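Local coordinates for protein lysine-specific demethylase REF6 (Arabidopsis thaliana, PDB 6A58) that demethylates histone H3 as an activator of gene expression and binds DNA through the C-terminal C2H2 zinc fingers that make up this fragment, at residues 41-46 with 61-66; 96-99 with 104-107; 48-53 with 68-73; 115-118 with 122-125. All coordinates share one frame; numbering follows the deposited sequence.

Interaction 1 (41-46 with 61-66). With ZN (zinc ion), chain B; ZN (zinc ion), chain C.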
loop_
_atom_site.group_PDB
_atom_site.type_symbol
_atom_site.label_atom_id
_atom_site.label_comp_id
_atom_site.label_asym_id
_atom_site.label_seq_id
_atom_site.Cartn_x
_atom_site.Cartn_y
_atom_site.Cartn_z
ATOM N N MET A 41 -16.979 -20.056 0.161
ATOM C CA MET A 41 -18.380 -19.628 0.041
ATOM C C MET A 41 -18.670 -18.374 0.869
ATOM O O MET A 41 -19.345 -17.451 0.396
ATOM C CB MET A 41 -19.330 -20.760 0.442
ATOM C CG MET A 41 -19.364 -21.908 -0.552
ATOM S SD MET A 41 -20.549 -23.192 -0.107
ATOM C CE MET A 41 -19.668 -24.165 1.102
ATOM N N LEU A 42 -18.137 -18.332 2.088
ATOM C CA LEU A 42 -18.272 -17.153 2.944
ATOM C C LEU A 42 -17.556 -15.946 2.335
ATOM O O LEU A 42 -18.059 -14.821 2.392
ATOM C CB LEU A 42 -17.757 -17.438 4.360
ATOM C CG LEU A 42 -18.537 -18.507 5.143
ATOM C CD1 LEU A 42 -17.816 -18.867 6.432
ATOM C CD2 LEU A 42 -19.964 -18.060 5.427
ATOM N N HIS A 43 -16.395 -16.189 1.728
ATOM C CA HIS A 43 -15.665 -15.158 0.999
ATOM C C HIS A 43 -16.471 -14.576 -0.172
ATOM O O HIS A 43 -16.465 -13.364 -0.378
ATOM C CB HIS A 43 -14.335 -15.724 0.494
ATOM C CG HIS A 43 -13.555 -14.770 -0.351
ATOM N ND1 HIS A 43 -12.946 -13.649 0.169
ATOM C CD2 HIS A 43 -13.267 -14.778 -1.674
ATOM C CE1 HIS A 43 -12.323 -13.003 -0.800
ATOM N NE2 HIS A 43 -12.509 -13.662 -1.929
ATOM N N LYS A 44 -17.170 -15.430 -0.917
ATOM C CA LYS A 44 -18.018 -14.972 -2.030
ATOM C C LYS A 44 -19.252 -14.169 -1.579
ATOM O O LYS A 44 -19.846 -13.450 -2.389
ATOM C CB LYS A 44 -18.415 -16.141 -2.931
ATOM C CG LYS A 44 -17.243 -16.664 -3.738
ATOM C CD LYS A 44 -17.604 -17.902 -4.528
ATOM C CE LYS A 44 -16.397 -18.412 -5.292
ATOM N NZ LYS A 44 -16.714 -19.599 -6.128
ATOM N N ARG A 45 -19.619 -14.300 -0.299
ATOM C CA ARG A 45 -20.642 -13.455 0.336
ATOM C C ARG A 45 -20.042 -12.187 0.960
ATOM O O ARG A 45 -20.701 -11.486 1.738
ATOM C CB ARG A 45 -21.399 -14.259 1.394
ATOM C CG ARG A 45 -22.320 -15.315 0.800
ATOM C CD ARG A 45 -22.849 -16.250 1.862
ATOM N NE ARG A 45 -23.508 -15.542 2.960
ATOM C CZ ARG A 45 -23.928 -16.113 4.088
ATOM N NH1 ARG A 45 -23.782 -17.424 4.295
ATOM N NH2 ARG A 45 -24.501 -15.360 5.026
ATOM N N ASN A 46 -18.786 -11.885 0.612
ATOM C CA ASN A 46 -18.082 -10.679 1.049
ATOM C C ASN A 46 -17.967 -10.529 2.564
ATOM O O ASN A 46 -18.040 -9.419 3.099
ATOM C CB ASN A 46 -18.705 -9.437 0.390
ATOM C CG ASN A 46 -18.679 -9.515 -1.125
ATOM O OD1 ASN A 46 -19.685 -9.278 -1.788
ATOM N ND2 ASN A 46 -17.529 -9.871 -1.676
ATOM N N LYS A 61 -14.800 -5.589 -4.076
ATOM C CA LYS A 61 -13.772 -4.546 -3.976
ATOM C C LYS A 61 -13.654 -3.984 -2.553
ATOM O O LYS A 61 -12.543 -3.802 -2.049
ATOM C CB LYS A 61 -14.046 -3.408 -4.970
ATOM C CG LYS A 61 -12.851 -2.497 -5.199
ATOM C CD LYS A 61 -13.147 -1.407 -6.220
ATOM C CE LYS A 61 -14.009 -0.300 -5.636
ATOM N NZ LYS A 61 -14.096 0.875 -6.548
ATOM N N TYR A 62 -14.797 -3.713 -1.917
ATOM C CA TYR A 62 -14.830 -3.261 -0.514
ATOM C C TYR A 62 -14.209 -4.279 0.448
ATOM O O TYR A 62 -13.501 -3.900 1.385
ATOM C CB TYR A 62 -16.267 -2.961 -0.062
ATOM C CG TYR A 62 -16.850 -1.664 -0.594
ATOM C CD1 TYR A 62 -16.261 -0.437 -0.293
ATOM C CD2 TYR A 62 -18.017 -1.661 -1.362
ATOM C CE1 TYR A 62 -16.799 0.754 -0.763
ATOM C CE2 TYR A 62 -18.565 -0.475 -1.836
ATOM C CZ TYR A 62 -17.952 0.728 -1.534
ATOM O OH TYR A 62 -18.491 1.904 -2.001
ATOM N N LEU A 63 -14.493 -5.560 0.217
ATOM C CA LEU A 63 -13.946 -6.653 1.028
ATOM C C LEU A 63 -12.416 -6.700 0.981
ATOM O O LEU A 63 -11.761 -6.772 2.023
ATOM C CB LEU A 63 -14.510 -7.993 0.548
ATOM C CG LEU A 63 -13.974 -9.270 1.206
ATOM C CD1 LEU A 63 -14.477 -9.381 2.635
ATOM C CD2 LEU A 63 -14.342 -10.490 0.372
ATOM N N VAL A 64 -11.867 -6.676 -0.231
ATOM C CA VAL A 64 -10.416 -6.802 -0.448
ATOM C C VAL A 64 -9.656 -5.620 0.167
ATOM O O VAL A 64 -8.613 -5.812 0.802
ATOM C CB VAL A 64 -10.078 -6.957 -1.956
ATOM C CG1 VAL A 64 -8.575 -6.855 -2.220
ATOM C CG2 VAL A 64 -10.604 -8.288 -2.482
ATOM N N GLN A 65 -10.182 -4.413 -0.016
ATOM C CA GLN A 65 -9.604 -3.209 0.596
ATOM C C GLN A 65 -9.599 -3.284 2.125
ATOM O O GLN A 65 -8.604 -2.926 2.760
ATOM C CB GLN A 65 -10.355 -1.956 0.138
ATOM C CG GLN A 65 -10.119 -1.602 -1.323
ATOM C CD GLN A 65 -11.019 -0.484 -1.823
ATOM O OE1 GLN A 65 -11.716 0.174 -1.047
ATOM N NE2 GLN A 65 -11.003 -0.262 -3.135
ATOM N N HIS A 66 -10.702 -3.760 2.703
ATOM C CA HIS A 66 -10.819 -3.906 4.157
ATOM C C HIS A 66 -9.806 -4.883 4.766
ATOM O O HIS A 66 -9.194 -4.576 5.792
ATOM C CB HIS A 66 -12.230 -4.347 4.554
ATOM C CG HIS A 66 -12.353 -4.700 6.001
ATOM N ND1 HIS A 66 -12.341 -3.751 6.999
ATOM C CD2 HIS A 66 -12.464 -5.898 6.620
ATOM C CE1 HIS A 66 -12.447 -4.349 8.172
ATOM N NE2 HIS A 66 -12.525 -5.652 7.969
HETATM ZN ZN ZN B . -12.084 -13.161 -3.902
HETATM ZN ZN ZN C . -12.148 -7.666 8.881
#
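H43 and L63 face each other with alike first torsions: H43 has CG trans to its backbone N (chi1 176°), and L63 has the same setting (chi1 175°). This sends the imidazole out from helix 37-44 and the isobutyl group out from helix 60-70, and they meet between the two helices. The contact joins the first two C2H2 zinc fingers. The first is classed as degenerate; its fourth ligand, H60, comes from the start of helix 60-70. L63 divides its two methyls. CD2 sits obliquely to the H43 ring, 3.4 Å from CE1 of H43, and also lies 3.8 Å from ND2 of N46. CD1 of L63 reaches the backbone of N46 instead, 3.6 Å from its O. N46 has positive phi (58°) and is the C-prime residue of a Schellman motif that ends helix 37-44. This turn puts the N46 carbonyl and side chain beside L63. Across this largely buried contact L63 is held by van der Waals packing, against an imidazole and polar atoms of N46. An alanine in place of L63 would probably open a gap between the helices and leave CE1 of H43 without the methyl packed against it. C25 and C30 complete the first zinc site with H43 and H60. One turn from L63, H66 serves the second zinc ion. Next to the CE1 that L63 touches, NE2 of H43 binds the first zinc ion at 2.1 Å.

Interaction 2 (96-99 with 104-107); sequences HIRV and RPYV. With ZN (zinc ion), chain D.
R98 reaches from helix 90-101 to P105 and Y106, where the third C2H2 zinc finger gives way to the fourth. The contact spans the short linker between the fingers and lies at the surface. Apolar packing comes first. The R98 chain is extended from CG to NE, with chi2 at 171° and chi3 at -166°. It passes obliquely over the P105 ring. CG of P105 lies over one face of the guanidinium, near its rim, and is 4.0 Å from NE of R98. CD of R98 touches the same proline carbon. P105 also places CB over one face of the neighbouring Y106 ring. The contact with the Y106 ring is made at its edge and is not a cation-pi stack. The guanidinium and the ring are steeply inclined, with their planes 67° apart. NH1 of R98 comes to the edge of the ring, 3.7 Å from CE2 of Y106. The polar contacts gather on that same nitrogen. NH1 of R98 donates to the backbone O of R118, at the end of the strand hairpin of the fourth finger. It also donates to water 1 at 2.9 Å, with the water in the guanidinium plane. A leucine in place of R98 would probably leave the R118 carbonyl and the water without this donor and weaken the tie between helix 90-101 and the hairpin. Y106 also packs on V120 and F123 of helix 120-129. The hydroxyl OH of Y106 is 3.0 Å from the O of water 1, completing the bridge to R98.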
loop_
_atom_site.group_PDB
_atom_site.type_symbol
_atom_site.label_atom_id
_atom_site.label_comp_id
_atom_site.label_asym_id
_atom_site.label_seq_id
_atom_site.Cartn_x
_atom_site.Cartn_y
_atom_site.Cartn_z
ATOM N N HIS A 96 11.605 6.713 1.146
ATOM C CA HIS A 96 12.350 6.635 2.407
ATOM C C HIS A 96 13.870 6.638 2.238
ATOM O O HIS A 96 14.573 7.309 3.000
ATOM C CB HIS A 96 11.946 5.404 3.217
ATOM C CG HIS A 96 12.893 5.093 4.332
ATOM N ND1 HIS A 96 12.897 5.794 5.518
ATOM C CD2 HIS A 96 13.881 4.173 4.433
ATOM C CE1 HIS A 96 13.842 5.313 6.305
ATOM N NE2 HIS A 96 14.453 4.328 5.671
ATOM N N ILE A 97 14.374 5.894 1.254
ATOM C CA ILE A 97 15.826 5.799 1.020
ATOM C C ILE A 97 16.444 7.183 0.759
ATOM O O ILE A 97 17.599 7.429 1.121
ATOM C CB ILE A 97 16.161 4.800 -0.117
ATOM C CG1 ILE A 97 15.808 3.371 0.310
ATOM C CG2 ILE A 97 17.641 4.849 -0.488
ATOM C CD1 ILE A 97 15.632 2.404 -0.842
ATOM N N ARG A 98 15.669 8.096 0.173
ATOM C CA ARG A 98 16.132 9.471 -0.041
ATOM C C ARG A 98 16.492 10.200 1.259
ATOM O O ARG A 98 17.316 11.114 1.236
ATOM C CB ARG A 98 15.103 10.291 -0.825
ATOM C CG ARG A 98 14.841 9.782 -2.236
ATOM C CD ARG A 98 13.660 10.499 -2.859
ATOM N NE ARG A 98 13.194 9.803 -4.054
ATOM C CZ ARG A 98 11.978 9.935 -4.593
ATOM N NH1 ARG A 98 11.072 10.756 -4.069
ATOM N NH2 ARG A 98 11.668 9.230 -5.679
ATOM N N VAL A 99 15.884 9.802 2.379
ATOM C CA VAL A 99 16.237 10.363 3.695
ATOM C C VAL A 99 17.704 10.059 4.006
ATOM O O VAL A 99 18.420 10.921 4.514
ATOM C CB VAL A 99 15.324 9.831 4.831
ATOM C CG1 VAL A 99 15.756 10.372 6.191
ATOM C CG2 VAL A 99 13.867 10.191 4.561
ATOM N N ARG A 104 17.043 15.415 -3.004
ATOM C CA ARG A 104 15.877 16.300 -3.073
ATOM C C ARG A 104 15.543 16.458 -4.562
ATOM O O ARG A 104 15.918 17.460 -5.173
ATOM C CB ARG A 104 16.173 17.669 -2.437
ATOM C CG ARG A 104 16.725 17.641 -1.018
ATOM C CD ARG A 104 15.673 17.303 0.021
ATOM N NE ARG A 104 14.661 18.354 0.200
ATOM C CZ ARG A 104 13.735 18.359 1.164
ATOM N NH1 ARG A 104 12.852 19.348 1.239
ATOM N NH2 ARG A 104 13.680 17.388 2.070
ATOM N N PRO A 105 14.859 15.457 -5.160
ATOM C CA PRO A 105 14.715 15.441 -6.630
ATOM C C PRO A 105 13.859 16.549 -7.249
ATOM O O PRO A 105 14.042 16.870 -8.430
ATOM C CB PRO A 105 14.056 14.079 -6.904
ATOM C CG PRO A 105 14.310 13.259 -5.685
ATOM C CD PRO A 105 14.279 14.243 -4.556
ATOM N N TYR A 106 12.936 17.107 -6.472
ATOM C CA TYR A 106 11.932 18.032 -6.989
ATOM C C TYR A 106 12.325 19.455 -6.628
ATOM O O TYR A 106 12.383 19.805 -5.450
ATOM C CB TYR A 106 10.560 17.648 -6.441
ATOM C CG TYR A 106 10.299 16.171 -6.623
ATOM C CD1 TYR A 106 9.935 15.656 -7.867
ATOM C CD2 TYR A 106 10.479 15.272 -5.570
ATOM C CE1 TYR A 106 9.731 14.299 -8.050
ATOM C CE2 TYR A 106 10.278 13.911 -5.743
ATOM C CZ TYR A 106 9.904 13.428 -6.987
ATOM O OH TYR A 106 9.708 12.084 -7.167
ATOM N N VAL A 107 12.623 20.254 -7.655
ATOM C CA VAL A 107 13.096 21.625 -7.488
ATOM C C VAL A 107 12.054 22.566 -8.079
ATOM O O VAL A 107 11.620 22.376 -9.219
ATOM C CB VAL A 107 14.451 21.848 -8.195
ATOM C CG1 VAL A 107 15.007 23.235 -7.878
ATOM C CG2 VAL A 107 15.447 20.757 -7.797
HETATM ZN ZN ZN D . 16.195 3.188 5.959
HETATM O O HOH W 1 8.292 11.107 -4.676
#

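Interaction 3 (48-53 with 68-73). With ZN (zinc ion), chain C.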
loop_
_atom_site.group_PDB
_atom_site.type_symbol
_atom_site.label_atom_id
_atom_site.label_comp_id
_atom_site.label_asym_id
_atom_site.label_seq_id
_atom_site.Cartn_x
_atom_site.Cartn_y
_atom_site.Cartn_z
ATOM N N CYS A 48 -15.506 -10.785 5.734
ATOM C CA CYS A 48 -14.070 -10.665 6.013
ATOM C C CYS A 48 -13.424 -12.030 6.308
ATOM O O CYS A 48 -13.991 -12.824 7.055
ATOM C CB CYS A 48 -13.843 -9.738 7.202
ATOM S SG CYS A 48 -12.097 -9.469 7.575
ATOM N N PRO A 49 -12.235 -12.302 5.728
ATOM C CA PRO A 49 -11.576 -13.599 5.947
ATOM C C PRO A 49 -10.901 -13.782 7.313
ATOM O O PRO A 49 -10.441 -14.889 7.605
ATOM C CB PRO A 49 -10.507 -13.633 4.846
ATOM C CG PRO A 49 -10.189 -12.202 4.605
ATOM C CD PRO A 49 -11.493 -11.478 4.755
ATOM N N ILE A 50 -10.825 -12.725 8.127
ATOM C CA ILE A 50 -10.043 -12.743 9.367
ATOM C C ILE A 50 -10.882 -13.213 10.556
ATOM O O ILE A 50 -12.002 -12.735 10.767
ATOM C CB ILE A 50 -9.443 -11.342 9.661
ATOM C CG1 ILE A 50 -8.554 -10.873 8.493
ATOM C CG2 ILE A 50 -8.678 -11.331 10.983
ATOM C CD1 ILE A 50 -7.394 -11.785 8.147
ATOM N N LYS A 51 -10.317 -14.132 11.339
ATOM C CA LYS A 51 -10.971 -14.654 12.545
ATOM C C LYS A 51 -11.344 -13.523 13.509
ATOM O O LYS A 51 -10.527 -12.642 13.790
ATOM C CB LYS A 51 -10.056 -15.656 13.263
ATOM C CG LYS A 51 -9.830 -16.959 12.515
ATOM C CD LYS A 51 -8.674 -17.752 13.109
ATOM C CE LYS A 51 -8.425 -19.037 12.338
ATOM N NZ LYS A 51 -7.254 -19.809 12.843
ATOM N N GLY A 52 -12.592 -13.541 13.979
ATOM C CA GLY A 52 -13.087 -12.566 14.955
ATOM C C GLY A 52 -13.638 -11.247 14.433
ATOM O O GLY A 52 -14.213 -10.480 15.211
ATOM N N CYS A 53 -13.480 -10.964 13.137
ATOM C CA CYS A 53 -13.910 -9.679 12.577
ATOM C C CYS A 53 -15.421 -9.662 12.327
ATOM O O CYS A 53 -16.148 -8.899 12.968
ATOM C CB CYS A 53 -13.142 -9.349 11.291
ATOM S SG CYS A 53 -13.648 -7.791 10.536
ATOM N N ARG A 68 -6.861 -5.665 3.974
ATOM C CA ARG A 68 -5.545 -5.018 4.093
ATOM C C ARG A 68 -5.330 -4.264 5.413
ATOM O O ARG A 68 -4.200 -4.188 5.899
ATOM C CB ARG A 68 -5.323 -4.057 2.924
ATOM N N VAL A 69 -6.405 -3.715 5.984
ATOM C CA VAL A 69 -6.342 -3.014 7.275
ATOM C C VAL A 69 -5.951 -3.916 8.454
ATOM O O VAL A 69 -5.370 -3.438 9.432
ATOM C CB VAL A 69 -7.681 -2.322 7.608
ATOM N N HIS A 70 -6.276 -5.206 8.371
ATOM C CA HIS A 70 -5.842 -6.185 9.378
ATOM C C HIS A 70 -4.348 -6.517 9.295
ATOM O O HIS A 70 -3.736 -6.864 10.309
ATOM C CB HIS A 70 -6.640 -7.486 9.255
ATOM C CG HIS A 70 -8.069 -7.361 9.678
ATOM N ND1 HIS A 70 -8.470 -7.509 10.986
ATOM C CD2 HIS A 70 -9.193 -7.123 8.963
ATOM C CE1 HIS A 70 -9.780 -7.356 11.062
ATOM N NE2 HIS A 70 -10.243 -7.124 9.847
ATOM N N SER A 71 -3.775 -6.435 8.094
ATOM C CA SER A 71 -2.388 -6.841 7.866
ATOM C C SER A 71 -1.386 -5.784 8.329
ATOM O O SER A 71 -1.486 -4.618 7.942
ATOM C CB SER A 71 -2.154 -7.139 6.383
ATOM O OG SER A 71 -0.830 -7.602 6.163
ATOM N N ASP A 72 -0.423 -6.213 9.142
ATOM C CA ASP A 72 0.754 -5.404 9.481
ATOM C C ASP A 72 1.988 -5.836 8.666
ATOM O O ASP A 72 3.121 -5.537 9.047
ATOM C CB ASP A 72 1.032 -5.443 11.001
ATOM C CG ASP A 72 1.405 -6.835 11.521
ATOM O OD1 ASP A 72 1.172 -7.844 10.820
ATOM O OD2 ASP A 72 1.925 -6.916 12.655
ATOM N N ASP A 73 1.763 -6.517 7.537
ATOM C CA ASP A 73 2.848 -7.048 6.718
ATOM C C ASP A 73 3.505 -5.913 5.936
ATOM O O ASP A 73 2.849 -5.228 5.145
ATOM C CB ASP A 73 2.314 -8.122 5.758
ATOM C CG ASP A 73 3.415 -8.875 5.017
ATOM O OD1 ASP A 73 4.620 -8.692 5.318
ATOM O OD2 ASP A 73 3.061 -9.683 4.128
HETATM ZN ZN ZN C . -12.148 -7.666 8.881
#
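I50 overlaps one face of the H70 imidazole. Its CG1 lies 4.0 Å from the ring centroid and 22° off the ring normal, a CH-pi contact. The methylene is displaced toward the rim and is nearest CG of H70, at 3.7 Å. CG2 of I50 covers the ND1 side of the same ring. The two side chains run past each other in opposite directions. The H70 ring is also held from its NE2 end, which binds zinc at 2.2 Å. C48 and C53 bind the same ion through SG. This is the second C2H2 zinc finger: the loop 48-53 brings the two cysteines, and the end of helix 60-70 brings H70, with H66 as the fourth ligand. The two sulfurs approach the H70 ring differently. SG of C53 is at its edge, 3.5 Å from NE2 of H70, whereas SG of C48 stands oblique to it. Both cysteines have SG trans to the backbone N, which turns each sulfur in toward the metal. SG of C48 also accepts a hydrogen bond from the backbone N of I50, at 3.5 Å and 165°.

Interaction 4 (115-118 with 122-125)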
loop_
_atom_site.group_PDB
_atom_site.type_symbol
_atom_site.label_atom_id
_atom_site.label_comp_id
_atom_site.label_asym_id
_atom_site.label_seq_id
_atom_site.Cartn_x
_atom_site.Cartn_y
_atom_site.Cartn_z
ATOM N N GLN A 115 13.217 26.379 -3.807
ATOM C CA GLN A 115 12.878 25.377 -2.802
ATOM C C GLN A 115 12.973 23.976 -3.406
ATOM O O GLN A 115 12.638 23.786 -4.576
ATOM C CB GLN A 115 11.474 25.644 -2.257
ATOM C CG GLN A 115 11.205 25.014 -0.904
ATOM C CD GLN A 115 10.037 25.633 -0.151
ATOM O OE1 GLN A 115 9.630 26.770 -0.404
ATOM N NE2 GLN A 115 9.503 24.886 0.797
ATOM N N THR A 116 13.446 23.011 -2.611
ATOM C CA THR A 116 13.544 21.610 -3.040
ATOM C C THR A 116 12.727 20.694 -2.132
ATOM O O THR A 116 12.433 21.042 -0.981
ATOM C CB THR A 116 14.994 21.098 -3.046
ATOM O OG1 THR A 116 15.466 20.978 -1.697
ATOM C CG2 THR A 116 15.905 22.027 -3.839
ATOM N N PHE A 117 12.371 19.524 -2.659
ATOM C CA PHE A 117 11.502 18.563 -1.963
ATOM C C PHE A 117 11.997 17.135 -2.165
ATOM O O PHE A 117 12.571 16.815 -3.209
ATOM C CB PHE A 117 10.052 18.721 -2.445
ATOM C CG PHE A 117 9.566 20.131 -2.357
ATOM C CD1 PHE A 117 9.001 20.604 -1.182
ATOM C CD2 PHE A 117 9.751 21.013 -3.420
ATOM C CE1 PHE A 117 8.587 21.923 -1.079
ATOM C CE2 PHE A 117 9.345 22.335 -3.320
ATOM C CZ PHE A 117 8.765 22.786 -2.148
ATOM N N ARG A 118 11.797 16.301 -1.145
ATOM C CA ARG A 118 12.210 14.896 -1.173
ATOM C C ARG A 118 11.151 14.001 -1.810
ATOM O O ARG A 118 11.494 13.033 -2.492
ATOM C CB ARG A 118 12.510 14.400 0.244
ATOM C CG ARG A 118 13.186 13.034 0.294
ATOM C CD ARG A 118 13.542 12.599 1.711
ATOM N NE ARG A 118 14.151 13.669 2.500
ATOM C CZ ARG A 118 15.380 14.161 2.328
ATOM N NH1 ARG A 118 16.201 13.706 1.371
ATOM N NH2 ARG A 118 15.795 15.146 3.123
ATOM N N ASP A 122 4.950 16.458 -1.509
ATOM C CA ASP A 122 5.369 17.730 -0.905
ATOM C C ASP A 122 5.529 18.822 -1.965
ATOM O O ASP A 122 5.175 19.979 -1.725
ATOM C CB ASP A 122 6.692 17.580 -0.140
ATOM C CG ASP A 122 6.611 16.590 1.016
ATOM O OD1 ASP A 122 5.496 16.298 1.507
ATOM O OD2 ASP A 122 7.682 16.104 1.439
ATOM N N PHE A 123 6.081 18.451 -3.122
ATOM C CA PHE A 123 6.237 19.372 -4.254
ATOM C C PHE A 123 4.879 19.790 -4.829
ATOM O O PHE A 123 4.674 20.966 -5.134
ATOM C CB PHE A 123 7.131 18.741 -5.337
ATOM C CG PHE A 123 7.405 19.630 -6.530
ATOM C CD1 PHE A 123 7.705 20.985 -6.377
ATOM C CD2 PHE A 123 7.400 19.094 -7.819
ATOM C CE1 PHE A 123 7.966 21.784 -7.481
ATOM C CE2 PHE A 123 7.666 19.890 -8.924
ATOM C CZ PHE A 123 7.949 21.237 -8.756
ATOM N N SER A 124 3.963 18.831 -4.962
ATOM C CA SER A 124 2.593 19.110 -5.421
ATOM C C SER A 124 1.825 20.000 -4.442
ATOM O O SER A 124 1.110 20.911 -4.861
ATOM C CB SER A 124 1.821 17.806 -5.643
ATOM O OG SER A 124 2.422 17.027 -6.660
ATOM N N ARG A 125 1.978 19.729 -3.146
ATOM C CA ARG A 125 1.377 20.552 -2.090
ATOM C C ARG A 125 1.899 21.992 -2.117
ATOM O O ARG A 125 1.124 22.935 -1.941
ATOM C CB ARG A 125 1.635 19.923 -0.716
ATOM C CG ARG A 125 0.972 20.645 0.450
ATOM C CD ARG A 125 1.011 19.809 1.720
ATOM N NE ARG A 125 2.379 19.489 2.136
ATOM C CZ ARG A 125 2.702 18.744 3.195
ATOM N NH1 ARG A 125 1.759 18.222 3.984
ATOM N NH2 ARG A 125 3.985 18.517 3.473
HETATM O O HOH W 2 10.111 17.314 0.921
#
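F117 lays one ring face against the backbone of F123, with CA of F123 4.1 Å from the F117 centroid and 20° off the ring normal. This CH-pi contact seats strand 116-117 on helix 120-129, inside the fourth C2H2 zinc finger. The two aromatic rings meet obliquely, neither stacked nor T-shaped. Their planes stand at 31° and their centroids are 5.7 Å apart. The two side chains cross at about a right angle, and CD2 of F117 touches CD1 of F123 at 3.6 Å. F123 has CG trans to the backbone N (chi1 -178°), which brings its CD1 to CD2 of F117. The other ortho carbon, CD1 of F117, lies against D122, 3.9 Å from its CB. Further along the helix, the ring of the zinc ligand H126 also meets F117. The carboxylate of D122 turns to water. Water 2 donates to OD2 of D122 and accepts from the backbone N of R118. OD1 of D122 pairs with R125 by charge alone, since its guanidinium aims no N-H at it. Within this contact the hold between strand and helix is thus mainly hydrophobic, F117 on F123, while D122 adds a water-mediated link.

How the interactions relate
Interactions 1 and 3 share helix 60-70 and the second zinc ion, and their centres are about 12 Å apart. Interactions 2 and 4 lie on the opposite side of the chain's centre, their own centres about 9 Å apart, and meet in the sheet of strands 106-107 and 116-117. Interaction 1 is buried, interactions 3 and 4 are partly buried, and interaction 2 is at the surface. Two contacts join neighbouring fingers: interaction 1 through a leucine between helices, interaction 2 through an arginine that packs on a proline and reaches a tyrosine both directly and by way of water. The other two work within a finger. Interaction 3 is built round metal ligands, whereas interaction 4 is mainly aromatic packing.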